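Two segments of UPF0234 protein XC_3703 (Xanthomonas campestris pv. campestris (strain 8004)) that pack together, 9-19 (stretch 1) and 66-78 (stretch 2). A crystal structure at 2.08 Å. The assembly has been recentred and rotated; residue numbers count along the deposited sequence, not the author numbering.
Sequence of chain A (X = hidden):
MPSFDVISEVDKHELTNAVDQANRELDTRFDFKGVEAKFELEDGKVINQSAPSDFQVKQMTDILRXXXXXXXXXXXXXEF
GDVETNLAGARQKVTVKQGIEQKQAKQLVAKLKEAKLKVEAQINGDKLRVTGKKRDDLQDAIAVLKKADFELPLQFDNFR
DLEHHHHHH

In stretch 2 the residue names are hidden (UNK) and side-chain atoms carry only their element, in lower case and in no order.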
# COMPACT_ATOMS: atom_id res chain seq x y z
N GLU A 9 -6.95 0.21 0.07
CA GLU A 9 -7.03 0.75 1.42
C GLU A 9 -6.16 -0.05 2.37
O GLU A 9 -5.91 -1.24 2.16
CB GLU A 9 -8.48 0.76 1.92
CG GLU A 9 -9.40 1.68 1.14
CD GLU A 9 -10.80 1.71 1.70
OE1 GLU A 9 -11.10 0.91 2.61
OE2 GLU A 9 -11.61 2.54 1.23
N VAL A 10 -5.70 0.63 3.41
CA VAL A 10 -4.91 0.02 4.48
C VAL A 10 -5.60 0.32 5.80
O VAL A 10 -5.96 1.48 6.06
CB VAL A 10 -3.46 0.55 4.49
CG1 VAL A 10 -2.67 -0.07 5.62
CG2 VAL A 10 -2.79 0.29 3.15
N ASP A 11 -5.80 -0.71 6.61
CA ASP A 11 -6.42 -0.52 7.92
C ASP A 11 -5.57 0.41 8.77
O ASP A 11 -4.37 0.18 8.96
CB ASP A 11 -6.61 -1.87 8.61
CG ASP A 11 -7.36 -1.75 9.92
OD1 ASP A 11 -6.70 -1.60 10.97
OD2 ASP A 11 -8.61 -1.81 9.91
N LYS A 12 -6.20 1.47 9.29
CA LYS A 12 -5.44 2.49 10.01
C LYS A 12 -4.87 1.96 11.32
O LYS A 12 -3.80 2.40 11.75
CB LYS A 12 -6.31 3.72 10.27
CG LYS A 12 -7.45 3.50 11.26
CD LYS A 12 -7.85 4.80 11.93
CE LYS A 12 -6.72 5.35 12.79
NZ LYS A 12 -7.10 6.61 13.48
N HIS A 13 -5.56 1.01 11.97
CA HIS A 13 -5.05 0.47 13.22
C HIS A 13 -3.87 -0.47 12.98
O HIS A 13 -2.84 -0.38 13.65
CB HIS A 13 -6.15 -0.25 14.00
CG HIS A 13 -5.63 -1.06 15.14
ND1 HIS A 13 -5.05 -0.49 16.25
CD2 HIS A 13 -5.57 -2.40 15.33
CE1 HIS A 13 -4.67 -1.44 17.09
NE2 HIS A 13 -4.97 -2.61 16.55
N GLU A 14 -4.02 -1.39 12.02
CA GLU A 14 -2.94 -2.32 11.72
C GLU A 14 -1.71 -1.59 11.21
O GLU A 14 -0.57 -2.01 11.49
CB GLU A 14 -3.41 -3.37 10.72
CG GLU A 14 -4.55 -4.26 11.21
CD GLU A 14 -4.10 -5.33 12.20
OE1 GLU A 14 -2.99 -5.22 12.76
OE2 GLU A 14 -4.86 -6.29 12.42
N LEU A 15 -1.91 -0.51 10.46
CA LEU A 15 -0.77 0.32 10.06
C LEU A 15 -0.08 0.91 11.28
O LEU A 15 1.15 0.99 11.33
CB LEU A 15 -1.24 1.43 9.12
CG LEU A 15 -0.18 2.44 8.67
CD1 LEU A 15 0.99 1.74 8.01
CD2 LEU A 15 -0.79 3.47 7.73
N THR A 16 -0.86 1.31 12.29
CA THR A 16 -0.28 1.82 13.53
C THR A 16 0.41 0.70 14.31
O THR A 16 1.50 0.90 14.86
CB THR A 16 -1.36 2.49 14.38
OG1 THR A 16 -1.96 3.55 13.64
CG2 THR A 16 -0.76 3.04 15.67
N ASN A 17 -0.21 -0.48 14.37
CA ASN A 17 0.39 -1.60 15.07
C ASN A 17 1.73 -1.99 14.46
O ASN A 17 2.70 -2.25 15.17
CB ASN A 17 -0.56 -2.79 15.09
CG ASN A 17 -1.51 -2.77 16.27
OD1 ASN A 17 -2.27 -3.72 16.49
ND2 ASN A 17 -1.48 -1.69 17.03
N ALA A 18 1.79 -2.04 13.12
CA ALA A 18 3.03 -2.44 12.46
C ALA A 18 4.16 -1.47 12.77
O ALA A 18 5.31 -1.89 12.98
CB ALA A 18 2.80 -2.54 10.95
N VAL A 19 3.87 -0.17 12.80
CA VAL A 19 4.90 0.81 13.13
C VAL A 19 5.33 0.68 14.58
O VAL A 19 6.52 0.77 14.90
CB VAL A 19 4.40 2.24 12.81
CG1 VAL A 19 5.44 3.27 13.22
CG2 VAL A 19 4.06 2.36 11.33
N UNK A 66 8.57 -6.44 6.99
CA UNK A 66 8.14 -7.64 7.70
C UNK A 66 7.02 -7.33 8.69
O UNK A 66 6.10 -8.13 8.86
c UNK A 66 9.33 -8.27 8.42
N UNK A 67 7.09 -6.17 9.35
CA UNK A 67 6.04 -5.80 10.29
C UNK A 67 4.72 -5.54 9.57
O UNK A 67 3.66 -6.00 10.02
n UNK A 67 8.08 -7.24 12.52
n UNK A 67 6.54 -8.78 13.25
c UNK A 67 6.46 -4.58 11.11
c UNK A 67 7.70 -8.50 12.68
c UNK A 67 7.58 -4.85 12.10
n UNK A 67 8.49 -9.48 12.27
c UNK A 67 7.29 -6.08 12.95
N UNK A 68 4.76 -4.80 8.46
CA UNK A 68 3.54 -4.51 7.72
C UNK A 68 2.91 -5.78 7.17
O UNK A 68 1.70 -5.98 7.26
c UNK A 68 4.79 -1.31 5.88
c UNK A 68 3.84 -3.52 6.59
c UNK A 68 4.14 -2.08 7.02
c UNK A 68 2.87 -1.39 7.47
N UNK A 69 3.74 -6.66 6.59
CA UNK A 69 3.23 -7.95 6.12
C UNK A 69 2.64 -8.76 7.26
O UNK A 69 1.60 -9.41 7.11
c UNK A 69 6.18 -8.72 3.70
c UNK A 69 4.34 -8.72 5.42
c UNK A 69 3.80 -8.38 2.99
c UNK A 69 4.83 -8.14 4.09
N UNK A 70 3.29 -8.73 8.43
CA UNK A 70 2.81 -9.48 9.59
C UNK A 70 1.43 -9.03 10.04
O UNK A 70 0.73 -9.80 10.71
c UNK A 70 3.80 -9.36 10.75
N UNK A 71 1.02 -7.81 9.70
CA UNK A 71 -0.32 -7.32 10.01
C UNK A 71 -1.23 -7.35 8.79
O UNK A 71 -2.24 -6.64 8.76
n UNK A 71 -0.93 -7.02 13.39
c UNK A 71 0.40 -6.99 12.80
c UNK A 71 -1.39 -8.02 14.14
n UNK A 71 -0.63 -9.08 14.38
c UNK A 71 0.60 -5.80 11.86
n UNK A 71 -2.62 -7.96 14.64
c UNK A 71 -0.25 -5.91 10.60
N UNK A 72 -0.89 -8.15 7.78
CA UNK A 72 -1.76 -8.36 6.64
C UNK A 72 -1.75 -7.27 5.60
O UNK A 72 -2.67 -7.22 4.78
N UNK A 73 -0.74 -6.41 5.59
CA UNK A 73 -0.68 -5.28 4.66
C UNK A 73 0.22 -5.65 3.50
O UNK A 73 1.37 -6.06 3.70
c UNK A 73 -0.63 -2.53 7.40
c UNK A 73 -0.19 -4.01 5.37
c UNK A 73 -0.08 -2.86 4.37
c UNK A 73 -1.14 -3.64 6.51
N UNK A 74 -0.30 -5.50 2.28
CA UNK A 74 0.50 -5.69 1.07
C UNK A 74 1.48 -4.53 0.95
O UNK A 74 1.08 -3.38 0.72
o UNK A 74 -0.34 -6.75 -2.31
c UNK A 74 0.33 -6.21 -1.40
o UNK A 74 1.56 -6.03 -1.49
c UNK A 74 -0.41 -5.77 -0.15
N UNK A 75 2.78 -4.82 1.09
CA UNK A 75 3.80 -3.77 1.13
C UNK A 75 4.05 -3.13 -0.22
O UNK A 75 4.89 -2.23 -0.32
c UNK A 75 5.00 -4.60 3.18
c UNK A 75 5.14 -4.29 1.70
c UNK A 75 5.59 -5.51 0.92
N UNK A 76 3.37 -3.58 -1.28
CA UNK A 76 3.47 -2.88 -2.55
C UNK A 76 2.80 -1.51 -2.51
O UNK A 76 3.01 -0.71 -3.43
c UNK A 76 3.76 -4.86 -4.13
c UNK A 76 3.12 -5.72 -5.23
n UNK A 76 1.90 -6.38 -4.78
c UNK A 76 0.68 -6.06 -5.20
c UNK A 76 2.86 -3.73 -3.67
n UNK A 76 0.51 -5.09 -6.09
n UNK A 76 -0.38 -6.72 -4.74
N UNK A 77 2.02 -1.22 -1.47
CA UNK A 77 1.48 0.11 -1.25
C UNK A 77 2.54 1.10 -0.79
O UNK A 77 2.24 2.29 -0.68
c UNK A 77 0.35 0.06 -0.22
s UNK A 77 0.91 -0.27 1.48
N UNK A 78 3.76 0.64 -0.51
CA UNK A 78 4.81 1.53 -0.02
C UNK A 78 5.48 2.26 -1.17
O UNK A 78 5.85 1.65 -2.18
c UNK A 78 5.36 0.00 2.03
c UNK A 78 4.62 0.96 2.95
c UNK A 78 5.84 0.73 0.77
c UNK A 78 6.52 -0.66 2.75

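Position 66 has one side-chain carbon and nothing beyond it. It lies out of reach of stretch 1. It is alanine, A66.

Position 67 has three carbons, a nitrogen, then a carbon carrying two more nitrogens. Its CB lies 3.5 Å from O of A18 and 4.2 Å from CB of A18. The side chain starts toward stretch 1, but its end leads away. The guanidinium makes it arginine, R67.

Position 68 has four carbons, forked at the second. One terminal carbon lies 3.7 Å from CB of A18 and 3.7 Å from CD1 of L15. The fork at the second carbon marks leucine, L68, and the touching atom is CD2.

Position 69 also has four carbons forked at the second. Its CA-to-CB bond points away from stretch 1, and it makes no contact there. It is leucine, L69.

Position 70 has a single carbon and touches nothing on stretch 1. It is alanine, A70.

Position 71 has three carbons, a nitrogen and a carbon with two further nitrogens. The chain nitrogen lies 2.8 Å from OE1 of E14, and the second carbon packs 4.0 Å from CB of A18. This is arginine, R71, and that carbon is CG. NE donates to OE1 of E14 with a nearly straight hydrogen bond, part of a salt bridge. NH2 of R71 adds a weak one to OE1 of E14 at 3.3 Å. The carboxylate oxygen sits at the edge of the guanidinium, near its plane.

Position 72 has no side-chain atoms. Its phi is 80°, a value that favours glycine. It is G72.

Position 73 has four carbons, forked at the first, with one arm two carbons long. The end of its long arm lies 3.7 Å from CG1 of V10 and 3.9 Å from N of L15. It is isoleucine, I73, and the atom is CD1.

Position 74 has two carbons, the second carrying two oxygens. It makes no contact with stretch 1. It is aspartate, D74.

Position 75 has one carbon carrying two more. It is out of reach of stretch 1. It is valine, V75.

Position 76 has three carbons, a nitrogen and a carbon with two nitrogens. It is out of reach of stretch 1. It is arginine, R76. NH2 of R76 forms a salt bridge with OD2 of D74 at 2.4 Å.

Position 77 has one carbon and one sulfur. The sulfur lies 4.1 Å from CG2 of V10. It is cysteine, C77, and the atom is SG.

Position 78 has four carbons, forked at the second. It makes no close contact with stretch 1. It is leucine, L78.

The two helices run roughly antiparallel, at 143°, and their axes approach to 8.4 Å. The backbones come close at A18, with CA of A18 5.0 Å from CA of R67. L15, L68, I73 and V10 supply apolar packing, and the E14 to R71 salt bridge adds a polar link. Together the stretches bury 453 Å².

Stretch 2, residues 66-78: ARLLARGIDVRCL
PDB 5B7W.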